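Side-chain contacts in sulfide-quinone reductase (Aquifex aeolicus, PDB 3HYW), which oxidises hydrogen sulfide with the help of a quinone and an FAD cofactor, building up polysulfide that is released typically as cyclooctasulfur: residues R22-D27 against A323-I328; M166-L171 against R213-I218; T183-E188 against V231-L236; R279-P284 against T296-I301. All blocks are in the same frame, centred on the assembly; numbering follows the deposited sequence.

Contact 1: R22-D27 against A323-I328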
loop_
_atom_site.group_PDB
_atom_site.type_symbol
_atom_site.label_atom_id
_atom_site.label_comp_id
_atom_site.label_asym_id
_atom_site.label_seq_id
_atom_site.Cartn_x
_atom_site.Cartn_y
_atom_site.Cartn_z
ATOM N N ARG A 22 44.967 -8.248 -16.697
ATOM C CA ARG A 22 45.917 -9.357 -16.793
ATOM C C ARG A 22 45.474 -10.417 -17.802
ATOM O O ARG A 22 46.292 -10.935 -18.574
ATOM C CB ARG A 22 46.190 -9.974 -15.409
ATOM C CG ARG A 22 47.001 -11.284 -15.415
ATOM C CD ARG A 22 48.374 -11.163 -16.129
ATOM N NE ARG A 22 49.329 -10.304 -15.423
ATOM C CZ ARG A 22 49.930 -9.231 -15.937
ATOM N NH1 ARG A 22 49.693 -8.842 -17.189
ATOM N NH2 ARG A 22 50.786 -8.537 -15.194
ATOM N N ASN A 23 44.181 -10.718 -17.801
ATOM C CA ASN A 23 43.626 -11.743 -18.677
ATOM C C ASN A 23 43.539 -11.264 -20.127
ATOM O O ASN A 23 43.668 -12.056 -21.064
ATOM C CB ASN A 23 42.265 -12.223 -18.141
ATOM C CG ASN A 23 42.402 -13.110 -16.890
ATOM O OD1 ASN A 23 41.857 -12.807 -15.827
ATOM N ND2 ASN A 23 43.149 -14.198 -17.020
ATOM N N LEU A 24 43.340 -9.958 -20.294
ATOM C CA LEU A 24 43.324 -9.312 -21.604
ATOM C C LEU A 24 44.729 -9.181 -22.206
ATOM O O LEU A 24 44.916 -9.336 -23.419
ATOM C CB LEU A 24 42.688 -7.924 -21.485
ATOM C CG LEU A 24 41.231 -7.654 -21.902
ATOM C CD1 LEU A 24 40.301 -8.827 -21.725
ATOM C CD2 LEU A 24 40.686 -6.426 -21.182
ATOM N N MET A 25 45.705 -8.904 -21.346
ATOM C CA MET A 25 47.062 -8.589 -21.776
ATOM C C MET A 25 48.073 -9.248 -20.835
ATOM O O MET A 25 48.475 -8.649 -19.838
ATOM C CB MET A 25 47.244 -7.068 -21.813
ATOM C CG MET A 25 48.332 -6.568 -22.742
ATOM S SD MET A 25 48.267 -4.774 -22.915
ATOM C CE MET A 25 47.011 -4.597 -24.174
ATOM N N PRO A 26 48.470 -10.500 -21.140
ATOM C CA PRO A 26 49.452 -11.248 -20.347
ATOM C C PRO A 26 50.798 -10.551 -20.133
ATOM O O PRO A 26 51.428 -10.766 -19.099
ATOM C CB PRO A 26 49.647 -12.531 -21.163
ATOM C CG PRO A 26 48.339 -12.709 -21.862
ATOM C CD PRO A 26 47.966 -11.309 -22.264
ATOM N N ASP A 27 51.238 -9.731 -21.085
ATOM C CA ASP A 27 52.553 -9.095 -20.965
ATOM C C ASP A 27 52.530 -7.729 -20.258
ATOM O O ASP A 27 53.577 -7.199 -19.891
ATOM C CB ASP A 27 53.284 -9.043 -22.320
ATOM C CG ASP A 27 52.751 -7.964 -23.251
ATOM O OD1 ASP A 27 51.535 -7.656 -23.204
ATOM O OD2 ASP A 27 53.567 -7.426 -24.040
ATOM N N ALA A 323 34.816 -2.411 -18.357
ATOM C CA ALA A 323 34.896 -1.271 -19.273
ATOM C C ALA A 323 36.261 -0.590 -19.209
ATOM O O ALA A 323 36.864 -0.307 -20.245
ATOM C CB ALA A 323 33.780 -0.272 -18.987
ATOM N N VAL A 324 36.754 -0.348 -17.994
ATOM C CA VAL A 324 38.034 0.346 -17.804
ATOM C C VAL A 324 39.212 -0.466 -18.351
ATOM O O VAL A 324 40.101 0.085 -19.009
ATOM C CB VAL A 324 38.259 0.724 -16.322
ATOM C CG1 VAL A 324 39.741 1.034 -16.044
ATOM C CG2 VAL A 324 37.372 1.913 -15.947
ATOM N N ALA A 325 39.213 -1.767 -18.071
ATOM C CA ALA A 325 40.226 -2.679 -18.604
ATOM C C ALA A 325 40.254 -2.698 -20.135
ATOM O O ALA A 325 41.327 -2.624 -20.728
ATOM C CB ALA A 325 40.040 -4.082 -18.038
ATOM N N HIS A 326 39.087 -2.761 -20.772
ATOM C CA HIS A 326 39.006 -2.709 -22.238
ATOM C C HIS A 326 39.466 -1.369 -22.792
ATOM O O HIS A 326 40.169 -1.323 -23.805
ATOM C CB HIS A 326 37.595 -3.025 -22.731
ATOM C CG HIS A 326 37.293 -4.491 -22.779
ATOM N ND1 HIS A 326 37.724 -5.303 -23.806
ATOM C CD2 HIS A 326 36.620 -5.292 -21.921
ATOM C CE1 HIS A 326 37.323 -6.542 -23.581
ATOM N NE2 HIS A 326 36.652 -6.563 -22.443
ATOM N N ASN A 327 39.071 -0.291 -22.114
ATOM C CA ASN A 327 39.458 1.060 -22.494
ATOM C C ASN A 327 40.969 1.278 -22.455
ATOM O O ASN A 327 41.535 1.900 -23.359
ATOM C CB ASN A 327 38.742 2.087 -21.607
ATOM C CG ASN A 327 37.260 2.217 -21.933
ATOM O OD1 ASN A 327 36.478 2.746 -21.134
ATOM N ND2 ASN A 327 36.865 1.731 -23.096
ATOM N N ILE A 328 41.614 0.764 -21.406
ATOM C CA ILE A 328 43.076 0.838 -21.260
ATOM C C ILE A 328 43.802 0.019 -22.329
ATOM O O ILE A 328 44.742 0.502 -22.979
ATOM C CB ILE A 328 43.524 0.389 -19.838
ATOM C CG1 ILE A 328 43.136 1.453 -18.804
ATOM C CG2 ILE A 328 45.040 0.143 -19.791
ATOM C CD1 ILE A 328 43.289 1.011 -17.347
#
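Ala325 is the first residue of 323-328 to meet the other segment, and it does so with both its methyl group and its backbone. Its CB lies 4.0 Å from CD2 of Leu24, an apolar contact, and its carbonyl O stands 3.9 Å from the same methyl carbon. The alpha carbons of Leu24 and Ala325, 7.9 Å apart, are the nearest pair between the two chain segments, which fits a close approach in which the small alanine faces the leucine. His326 follows. With CG anti to its carbonyl carbon and beside its own N (chi1 -81°), the imidazole is carried back toward the leucine although its CB does not point there. Leu24 CD2 then sits over the middle of one ring face, 4.0 Å from the centroid and only 5° off the ring normal, which is the geometry of a CH-pi contact. CD1, the other branch, reaches the ring atom CE1 of His326 at 4.2 Å. The two side chains cross at about a right angle. A single leucine thus bridges two consecutive residues of the helix, with CD2 as the branch common to both. The His326 ring also meets Tyr339. On the other side of the contact, Met25 is the first residue to leave helical geometry, so Leu24 belongs to the last turn of helix 12-24, the helix that follows the glycine-rich FAD-binding turn of the Rossmann-type fold. Helix 314-332 packs against it, Ala325 also touching Asn20 and Leu21, while Val324 and Ile328 rest on Phe290 of strand 289-291.

Contact 2: M166-L171 against R213-I218; sequences MLHYEL and RNIDWI
ND1 of His168 accepts a hydrogen bond from NH1 of Arg177, and the same guanidinium, through NH2, bonds to the carbonyl O of Asn214. Arg177 therefore ties the histidine of one segment to the backbone of the other, and its bond to ND1 would help to fix the rotation of the imidazole. Across the contact itself the ring is met by the aliphatic part of Arg213. CB of Arg213 lies 3.6 Å above the ring plane, displaced from the centre toward the rim; its distance to the His168 centroid is 3.8 Å at 19° from the ring normal, a CH-pi arrangement. Next along the chain, CG of Arg213 comes within 3.4 Å of NE2 of His168. The arginine bends at chi2 (147°), and its guanidinium leads away from the helix, toward a long, weak ion pair with Asp354. These contacts lie where helix 158-173 meets the connection from helix 202-212 to strand 216-218, an outermost strand of the mixed sheet within this chain. Helix 202-212 ends just before Arg213 in a Schellman motif: Asn214, at positive phi, is the C-prime residue, with Ile215 N bonded to Phe210 O and Asn214 N to Ala211 O. The chain then runs on toward strand 216-218. The carbonyl O of Arg213 approaches CE1 of His168 to 3.4 Å. Lower on the histidine, CD1 of Ile215 touches CB at 4.2 Å. Both His168 and Ile215 also pack on Met182 of strand 182-185, the neighbour of 216-218 in the sheet.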
loop_
_atom_site.group_PDB
_atom_site.type_symbol
_atom_site.label_atom_id
_atom_site.label_comp_id
_atom_site.label_asym_id
_atom_site.label_seq_id
_atom_site.Cartn_x
_atom_site.Cartn_y
_atom_site.Cartn_z
ATOM N N MET A 166 18.562 -8.989 9.999
ATOM C CA MET A 166 19.449 -10.019 10.560
ATOM C C MET A 166 19.406 -10.012 12.083
ATOM O O MET A 166 19.370 -11.068 12.712
ATOM C CB MET A 166 20.896 -9.802 10.098
ATOM C CG MET A 166 21.141 -10.105 8.639
ATOM S SD MET A 166 22.875 -9.882 8.183
ATOM C CE MET A 166 22.806 -10.450 6.512
ATOM N N LEU A 167 19.435 -8.813 12.660
ATOM C CA LEU A 167 19.369 -8.646 14.104
ATOM C C LEU A 167 18.019 -9.113 14.652
ATOM O O LEU A 167 17.978 -9.834 15.641
ATOM C CB LEU A 167 19.663 -7.196 14.503
ATOM C CG LEU A 167 19.732 -6.872 16.003
ATOM C CD1 LEU A 167 20.727 -7.790 16.733
ATOM C CD2 LEU A 167 20.070 -5.408 16.225
ATOM N N HIS A 168 16.928 -8.720 13.996
ATOM C CA HIS A 168 15.593 -9.245 14.320
ATOM C C HIS A 168 15.580 -10.781 14.346
ATOM O O HIS A 168 15.054 -11.393 15.281
ATOM C CB HIS A 168 14.541 -8.729 13.323
ATOM C CG HIS A 168 13.248 -9.484 13.373
ATOM N ND1 HIS A 168 12.295 -9.265 14.344
ATOM C CD2 HIS A 168 12.760 -10.473 12.584
ATOM C CE1 HIS A 168 11.273 -10.078 14.149
ATOM N NE2 HIS A 168 11.529 -10.823 13.088
ATOM N N TYR A 169 16.148 -11.386 13.303
ATOM C CA TYR A 169 16.255 -12.835 13.187
ATOM C C TYR A 169 17.011 -13.425 14.381
ATOM O O TYR A 169 16.534 -14.366 15.017
ATOM C CB TYR A 169 16.931 -13.222 11.862
ATOM C CG TYR A 169 17.245 -14.699 11.738
ATOM C CD1 TYR A 169 16.282 -15.603 11.285
ATOM C CD2 TYR A 169 18.507 -15.194 12.065
ATOM C CE1 TYR A 169 16.567 -16.967 11.172
ATOM C CE2 TYR A 169 18.802 -16.559 11.950
ATOM C CZ TYR A 169 17.829 -17.430 11.502
ATOM O OH TYR A 169 18.118 -18.769 11.390
ATOM N N GLU A 170 18.175 -12.851 14.682
ATOM C CA GLU A 170 19.011 -13.298 15.798
ATOM C C GLU A 170 18.293 -13.197 17.143
ATOM O O GLU A 170 18.354 -14.122 17.954
ATOM C CB GLU A 170 20.323 -12.502 15.830
ATOM C CG GLU A 170 21.286 -12.869 16.966
ATOM C CD GLU A 170 21.926 -14.248 16.810
ATOM O OE1 GLU A 170 22.112 -14.715 15.661
ATOM O OE2 GLU A 170 22.253 -14.858 17.850
ATOM N N LEU A 171 17.611 -12.073 17.370
ATOM C CA LEU A 171 16.878 -11.849 18.615
ATOM C C LEU A 171 15.735 -12.849 18.776
ATOM O O LEU A 171 15.486 -13.339 19.877
ATOM C CB LEU A 171 16.368 -10.401 18.699
ATOM C CG LEU A 171 17.438 -9.293 18.709
ATOM C CD1 LEU A 171 16.837 -7.919 18.433
ATOM C CD2 LEU A 171 18.223 -9.284 20.019
ATOM N N ARG A 213 7.419 -7.876 10.810
ATOM C CA ARG A 213 8.445 -8.216 11.796
ATOM C C ARG A 213 8.565 -7.192 12.923
ATOM O O ARG A 213 9.525 -7.223 13.694
ATOM C CB ARG A 213 9.795 -8.401 11.108
ATOM C CG ARG A 213 9.897 -9.672 10.295
ATOM C CD ARG A 213 10.789 -9.438 9.086
ATOM N NE ARG A 213 11.045 -10.640 8.292
ATOM C CZ ARG A 213 10.130 -11.333 7.614
ATOM N NH1 ARG A 213 8.841 -10.981 7.633
ATOM N NH2 ARG A 213 10.509 -12.397 6.914
ATOM N N ASN A 214 7.589 -6.293 12.999
ATOM C CA ASN A 214 7.509 -5.281 14.056
ATOM C C ASN A 214 8.764 -4.399 14.145
ATOM O O ASN A 214 9.347 -4.218 15.216
ATOM C CB ASN A 214 7.173 -5.940 15.401
ATOM C CG ASN A 214 6.580 -4.970 16.398
ATOM O OD1 ASN A 214 5.876 -4.026 16.036
ATOM N ND2 ASN A 214 6.858 -5.201 17.662
ATOM N N ILE A 215 9.178 -3.864 13.003
ATOM C CA ILE A 215 10.261 -2.892 12.965
ATOM C C ILE A 215 9.648 -1.539 12.689
ATOM O O ILE A 215 9.145 -1.290 11.593
ATOM C CB ILE A 215 11.302 -3.203 11.853
ATOM C CG1 ILE A 215 11.747 -4.672 11.893
ATOM C CG2 ILE A 215 12.478 -2.208 11.917
ATOM C CD1 ILE A 215 12.544 -5.061 13.114
ATOM N N ASP A 216 9.675 -0.675 13.696
ATOM C CA ASP A 216 9.156 0.672 13.562
ATOM C C ASP A 216 10.118 1.489 12.722
ATOM O O ASP A 216 11.305 1.164 12.631
ATOM C CB ASP A 216 8.958 1.306 14.939
ATOM C CG ASP A 216 7.863 0.629 15.733
ATOM O OD1 ASP A 216 6.741 0.475 15.196
ATOM O OD2 ASP A 216 8.121 0.244 16.890
ATOM N N TRP A 217 9.615 2.540 12.089
ATOM C CA TRP A 217 10.476 3.306 11.193
ATOM C C TRP A 217 10.089 4.760 11.054
ATOM O O TRP A 217 8.927 5.134 11.232
ATOM C CB TRP A 217 10.562 2.647 9.813
ATOM C CG TRP A 217 9.250 2.409 9.161
ATOM C CD1 TRP A 217 8.483 1.279 9.250
ATOM C CD2 TRP A 217 8.545 3.308 8.299
ATOM N NE1 TRP A 217 7.342 1.423 8.499
ATOM C CE2 TRP A 217 7.354 2.658 7.904
ATOM C CE3 TRP A 217 8.802 4.599 7.821
ATOM C CZ2 TRP A 217 6.422 3.253 7.054
ATOM C CZ3 TRP A 217 7.876 5.193 6.975
ATOM C CH2 TRP A 217 6.697 4.519 6.602
ATOM N N ILE A 218 11.101 5.562 10.740
ATOM C CA ILE A 218 10.965 6.986 10.506
ATOM C C ILE A 218 11.822 7.281 9.279
ATOM O O ILE A 218 13.027 7.032 9.280
ATOM C CB ILE A 218 11.473 7.816 11.715
ATOM C CG1 ILE A 218 10.854 7.313 13.029
ATOM C CG2 ILE A 218 11.201 9.302 11.495
ATOM C CD1 ILE A 218 11.584 7.750 14.294
#

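Contact 3: T183-E188 against V231-L236; sequences TFITSE and VIYEDL
Ile185 holds CG1 anti to its carbonyl carbon (chi1 -54°) and extends CD1 fully from there, so that this terminal methyl is the atom that reaches the opposite segment. Tyr233 answers with CG set between its backbone N and carbonyl carbon (chi1 65°), an orientation that brings the CD1 side of its ring up to the isoleucine. CD1 of Ile185 and CD1 of Tyr233 are 4.1 Å apart, and the two side chains cross at about a right angle. The same methyl also meets CG1 of Val231 at 4.4 Å; one carbon thus serves two residues spaced two apart on strand 230-234, whose CB atoms both point toward segment 183-188. The contact joins different sheets: strand 182-185 is an inner strand of the mixed sheet, flanked by 146-150 and 216-218, whereas 230-234 is the middle strand of a three-stranded antiparallel sheet. Nonpolar neighbours continue the interface, with Ile218 touching both Ile185 and Tyr233, and Val223 touching both Ile185 and Val231. Just past Ile185 the chain turns: OG1 of Thr186 accepts from the backbone N of Glu188 at 3.0 Å, forming an ST turn, and donates to OE1 of Glu188 at 2.7 Å.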
loop_
_atom_site.group_PDB
_atom_site.type_symbol
_atom_site.label_atom_id
_atom_site.label_comp_id
_atom_site.label_asym_id
_atom_site.label_seq_id
_atom_site.Cartn_x
_atom_site.Cartn_y
_atom_site.Cartn_z
ATOM N N THR A 183 13.735 0.252 15.795
ATOM C CA THR A 183 13.339 1.395 14.992
ATOM C C THR A 183 14.379 1.654 13.912
ATOM O O THR A 183 15.584 1.673 14.176
ATOM C CB THR A 183 13.125 2.665 15.864
ATOM O OG1 THR A 183 12.098 2.405 16.827
ATOM C CG2 THR A 183 12.715 3.866 15.005
ATOM N N PHE A 184 13.894 1.845 12.693
ATOM C CA PHE A 184 14.741 2.136 11.552
ATOM C C PHE A 184 14.567 3.605 11.197
ATOM O O PHE A 184 13.444 4.062 11.004
ATOM C CB PHE A 184 14.339 1.236 10.380
ATOM C CG PHE A 184 15.328 1.223 9.255
ATOM C CD1 PHE A 184 16.389 0.323 9.259
ATOM C CD2 PHE A 184 15.184 2.086 8.174
ATOM C CE1 PHE A 184 17.318 0.306 8.213
ATOM C CE2 PHE A 184 16.103 2.069 7.125
ATOM C CZ PHE A 184 17.169 1.173 7.146
ATOM N N ILE A 185 15.671 4.351 11.142
ATOM C CA ILE A 185 15.615 5.791 10.834
ATOM C C ILE A 185 16.497 6.104 9.629
ATOM O O ILE A 185 17.697 5.838 9.638
ATOM C CB ILE A 185 16.038 6.680 12.035
ATOM C CG1 ILE A 185 15.223 6.338 13.285
ATOM C CG2 ILE A 185 15.887 8.169 11.679
ATOM C CD1 ILE A 185 15.503 7.240 14.480
ATOM N N THR A 186 15.896 6.664 8.588
ATOM C CA THR A 186 16.626 6.878 7.340
ATOM C C THR A 186 16.448 8.267 6.716
ATOM O O THR A 186 15.408 8.922 6.880
ATOM C CB THR A 186 16.298 5.761 6.309
ATOM O OG1 THR A 186 17.051 5.978 5.111
ATOM C CG2 THR A 186 14.794 5.727 5.991
ATOM N N SER A 187 17.495 8.703 6.017
ATOM C CA SER A 187 17.473 9.901 5.186
ATOM C C SER A 187 16.650 9.704 3.903
ATOM O O SER A 187 16.213 10.679 3.288
ATOM C CB SER A 187 18.904 10.313 4.839
ATOM O OG SER A 187 19.711 9.178 4.532
ATOM N N GLU A 188 16.448 8.449 3.497
ATOM C CA GLU A 188 15.576 8.134 2.362
ATOM C C GLU A 188 14.214 8.776 2.564
ATOM O O GLU A 188 13.716 8.816 3.698
ATOM C CB GLU A 188 15.356 6.628 2.242
ATOM C CG GLU A 188 16.549 5.812 1.797
ATOM C CD GLU A 188 16.344 4.364 2.164
ATOM O OE1 GLU A 188 16.427 4.044 3.370
ATOM O OE2 GLU A 188 16.050 3.553 1.270
ATOM N N VAL A 231 19.002 8.683 20.016
ATOM C CA VAL A 231 19.272 9.262 18.708
ATOM C C VAL A 231 18.420 10.518 18.574
ATOM O O VAL A 231 17.234 10.524 18.938
ATOM C CB VAL A 231 19.001 8.258 17.554
ATOM C CG1 VAL A 231 19.135 8.927 16.180
ATOM C CG2 VAL A 231 19.961 7.080 17.653
ATOM N N ILE A 232 19.054 11.586 18.101
ATOM C CA ILE A 232 18.377 12.850 17.841
ATOM C C ILE A 232 18.308 13.083 16.328
ATOM O O ILE A 232 19.328 13.041 15.630
ATOM C CB ILE A 232 19.081 14.037 18.542
ATOM C CG1 ILE A 232 19.222 13.759 20.047
ATOM C CG2 ILE A 232 18.325 15.344 18.282
ATOM C CD1 ILE A 232 20.118 14.742 20.782
ATOM N N TYR A 233 17.095 13.296 15.830
ATOM C CA TYR A 233 16.885 13.572 14.417
ATOM C C TYR A 233 16.073 14.847 14.222
ATOM O O TYR A 233 15.354 15.282 15.122
ATOM C CB TYR A 233 16.239 12.377 13.700
ATOM C CG TYR A 233 14.833 12.038 14.148
ATOM C CD1 TYR A 233 14.610 11.163 15.211
ATOM C CD2 TYR A 233 13.726 12.584 13.497
ATOM C CE1 TYR A 233 13.315 10.848 15.622
ATOM C CE2 TYR A 233 12.430 12.274 13.895
ATOM C CZ TYR A 233 12.231 11.403 14.955
ATOM O OH TYR A 233 10.946 11.109 15.360
ATOM N N GLU A 234 16.198 15.431 13.036
ATOM C CA GLU A 234 15.486 16.643 12.676
ATOM C C GLU A 234 14.565 16.345 11.493
ATOM O O GLU A 234 14.997 15.757 10.498
ATOM C CB GLU A 234 16.505 17.717 12.301
ATOM C CG GLU A 234 15.961 19.119 12.154
ATOM C CD GLU A 234 17.050 20.133 11.855
ATOM O OE1 GLU A 234 18.131 20.065 12.483
ATOM O OE2 GLU A 234 16.823 21.010 10.994
ATOM N N ASP A 235 13.295 16.730 11.600
ATOM C CA ASP A 235 12.399 16.599 10.453
ATOM C C ASP A 235 12.587 17.760 9.472
ATOM O O ASP A 235 13.435 18.633 9.691
ATOM C CB ASP A 235 10.929 16.386 10.869
ATOM C CG ASP A 235 10.337 17.560 11.643
ATOM O OD1 ASP A 235 10.828 18.708 11.526
ATOM O OD2 ASP A 235 9.348 17.322 12.366
ATOM N N LEU A 236 11.809 17.753 8.391
ATOM C CA LEU A 236 11.918 18.772 7.344
ATOM C C LEU A 236 11.353 20.134 7.742
ATOM O O LEU A 236 11.603 21.134 7.064
ATOM C CB LEU A 236 11.267 18.280 6.049
ATOM C CG LEU A 236 12.120 17.322 5.223
ATOM C CD1 LEU A 236 11.228 16.479 4.355
ATOM C CD2 LEU A 236 13.141 18.075 4.377
#

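Contact 4: R279-P284 against T296-I301; sequences RCFQNP and TAIPPI
Two loops bracketing strand 289-291, an outermost strand of the parallel Rossmann-type sheet in this chain, are brought together by Phe281, Thr296 and Ile298. All three residues are buried, and the FAD lies nearby, about 8 Å from the side chain of Thr296. The benzyl group of Phe281 has CG anti to the carbonyl carbon (chi1 -78°), which carries the ring toward 296-301 although the CB does not point there. Thr296 meets it at the edge: OG1 lies near the ring plane, 3.7 Å from CE2 of Phe281, while the methyl CG2 reaches CD2 of that ring at 3.8 Å. The hydroxyl is also hydrogen-bonded to the carbonyl O of Gly293. Further round the same rim, CD1 of Ile298 touches CZ of Phe281 at 4.1 Å. Phe281 crosses both partners at about a right angle, and its rim is the part they share. Next to it in sequence, Cys280 forms a disulfide with Cys422, which links this loop covalently to the C-terminal part of the chain. Met320 of helix 314-332 touches both Phe281 and Ile298, while the Phe281 backbone hydrogen-bonds to Gly291 of strand 289-291.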
loop_
_atom_site.group_PDB
_atom_site.type_symbol
_atom_site.label_atom_id
_atom_site.label_comp_id
_atom_site.label_asym_id
_atom_site.label_seq_id
_atom_site.Cartn_x
_atom_site.Cartn_y
_atom_site.Cartn_z
ATOM N N ARG A 279 31.553 8.965 -19.041
ATOM C CA ARG A 279 30.743 7.756 -19.260
ATOM C C ARG A 279 31.583 6.478 -19.333
ATOM O O ARG A 279 31.096 5.378 -19.043
ATOM C CB ARG A 279 29.931 7.891 -20.549
ATOM C CG ARG A 279 28.935 9.040 -20.543
ATOM C CD ARG A 279 28.263 9.207 -21.891
ATOM N NE ARG A 279 27.285 10.285 -21.843
ATOM C CZ ARG A 279 26.949 11.045 -22.877
ATOM N NH1 ARG A 279 26.053 12.008 -22.715
ATOM N NH2 ARG A 279 27.511 10.856 -24.067
ATOM N N CYS A 280 32.841 6.638 -19.727
ATOM C CA CYS A 280 33.753 5.518 -19.944
ATOM C C CYS A 280 34.664 5.327 -18.723
ATOM O O CYS A 280 35.664 4.615 -18.777
ATOM C CB CYS A 280 34.548 5.745 -21.236
ATOM S SG CYS A 280 33.461 5.871 -22.696
ATOM N N PHE A 281 34.288 5.987 -17.627
ATOM C CA PHE A 281 34.994 5.935 -16.338
ATOM C C PHE A 281 36.456 6.352 -16.419
ATOM O O PHE A 281 37.315 5.889 -15.663
ATOM C CB PHE A 281 34.728 4.609 -15.610
ATOM C CG PHE A 281 33.379 4.591 -14.955
ATOM C CD1 PHE A 281 32.223 4.505 -15.730
ATOM C CD2 PHE A 281 33.255 4.776 -13.583
ATOM C CE1 PHE A 281 30.960 4.559 -15.140
ATOM C CE2 PHE A 281 31.995 4.829 -12.985
ATOM C CZ PHE A 281 30.849 4.707 -13.765
ATOM N N GLN A 282 36.687 7.277 -17.346
ATOM C CA GLN A 282 37.965 7.889 -17.577
ATOM C C GLN A 282 37.874 9.335 -17.112
ATOM O O GLN A 282 36.841 9.983 -17.283
ATOM C CB GLN A 282 38.246 7.822 -19.079
ATOM C CG GLN A 282 39.439 8.604 -19.598
ATOM C CD GLN A 282 39.431 8.647 -21.111
ATOM O OE1 GLN A 282 38.467 9.107 -21.718
ATOM N NE2 GLN A 282 40.493 8.143 -21.727
ATOM N N ASN A 283 38.949 9.841 -16.516
ATOM C CA ASN A 283 39.010 11.260 -16.178
ATOM C C ASN A 283 39.019 12.094 -17.462
ATOM O O ASN A 283 39.754 11.768 -18.390
ATOM C CB ASN A 283 40.251 11.570 -15.345
ATOM C CG ASN A 283 40.261 12.993 -14.835
ATOM O OD1 ASN A 283 39.432 13.380 -14.004
ATOM N ND2 ASN A 283 41.188 13.784 -15.335
ATOM N N PRO A 284 38.180 13.149 -17.529
ATOM C CA PRO A 284 38.096 14.009 -18.711
ATOM C C PRO A 284 39.382 14.752 -19.072
ATOM O O PRO A 284 39.606 15.038 -20.251
ATOM C CB PRO A 284 37.002 15.017 -18.331
ATOM C CG PRO A 284 36.185 14.305 -17.306
ATOM C CD PRO A 284 37.198 13.549 -16.505
ATOM N N THR A 296 34.239 6.658 -7.340
ATOM C CA THR A 296 33.853 7.432 -8.533
ATOM C C THR A 296 32.725 8.429 -8.249
ATOM O O THR A 296 31.754 8.105 -7.569
ATOM C CB THR A 296 33.472 6.531 -9.736
ATOM O OG1 THR A 296 32.369 5.672 -9.400
ATOM C CG2 THR A 296 34.670 5.695 -10.171
ATOM N N ALA A 297 32.859 9.642 -8.776
ATOM C CA ALA A 297 31.830 10.660 -8.599
ATOM C C ALA A 297 30.689 10.442 -9.595
ATOM O O ALA A 297 30.821 10.716 -10.792
ATOM C CB ALA A 297 32.424 12.054 -8.752
ATOM N N ILE A 298 29.569 9.935 -9.093
ATOM C CA ILE A 298 28.383 9.736 -9.916
ATOM C C ILE A 298 27.284 10.600 -9.310
ATOM O O ILE A 298 27.024 10.496 -8.113
ATOM C CB ILE A 298 27.937 8.244 -9.960
ATOM C CG1 ILE A 298 29.046 7.348 -10.519
ATOM C CG2 ILE A 298 26.671 8.069 -10.817
ATOM C CD1 ILE A 298 28.694 5.863 -10.482
ATOM N N PRO A 299 26.647 11.464 -10.128
ATOM C CA PRO A 299 25.602 12.347 -9.606
ATOM C C PRO A 299 24.426 11.536 -9.044
ATOM O O PRO A 299 24.215 10.403 -9.470
ATOM C CB PRO A 299 25.166 13.150 -10.839
ATOM C CG PRO A 299 26.326 13.019 -11.813
ATOM C CD PRO A 299 26.847 11.647 -11.580
ATOM N N PRO A 300 23.685 12.095 -8.067
ATOM C CA PRO A 300 22.562 11.340 -7.507
ATOM C C PRO A 300 21.428 11.117 -8.508
ATOM O O PRO A 300 21.218 11.934 -9.403
ATOM C CB PRO A 300 22.098 12.209 -6.331
ATOM C CG PRO A 300 22.570 13.572 -6.642
ATOM C CD PRO A 300 23.857 13.401 -7.404
ATOM N N ILE A 301 20.714 10.001 -8.363
ATOM C CA ILE A 301 19.578 9.693 -9.235
ATOM C C ILE A 301 18.429 10.683 -9.010
ATOM O O ILE A 301 17.694 11.015 -9.936
ATOM C CB ILE A 301 19.115 8.220 -9.070
ATOM C CG1 ILE A 301 20.092 7.291 -9.791
ATOM C CG2 ILE A 301 17.689 8.027 -9.600
ATOM C CD1 ILE A 301 19.978 5.824 -9.406
#

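Contacts 2, 3 and 4 are all nested within the chain loop that contact 1 closes; contacts 2 and 3 cross along the sequence, and contact 4 comes after both. Contacts 2 and 3, with centres 16 Å apart, share the mixed sheet: strands 182-185 and 216-218 are neighbours in it, Phe184 pairing with Asp216 and Ile218. Contacts 1 and 4, 20 Å apart between centres, meet on helix 314-332 beside strand 289-291, where Val324 packs on Phe281. Contacts 1 and 2 have centres 45 Å apart, on opposite sides of the chain's centre; contacts 3 and 4 come nearer, about 11 Å between nearest atoms. The pairs thus document packing in two sheet regions of one flavoprotein subunit.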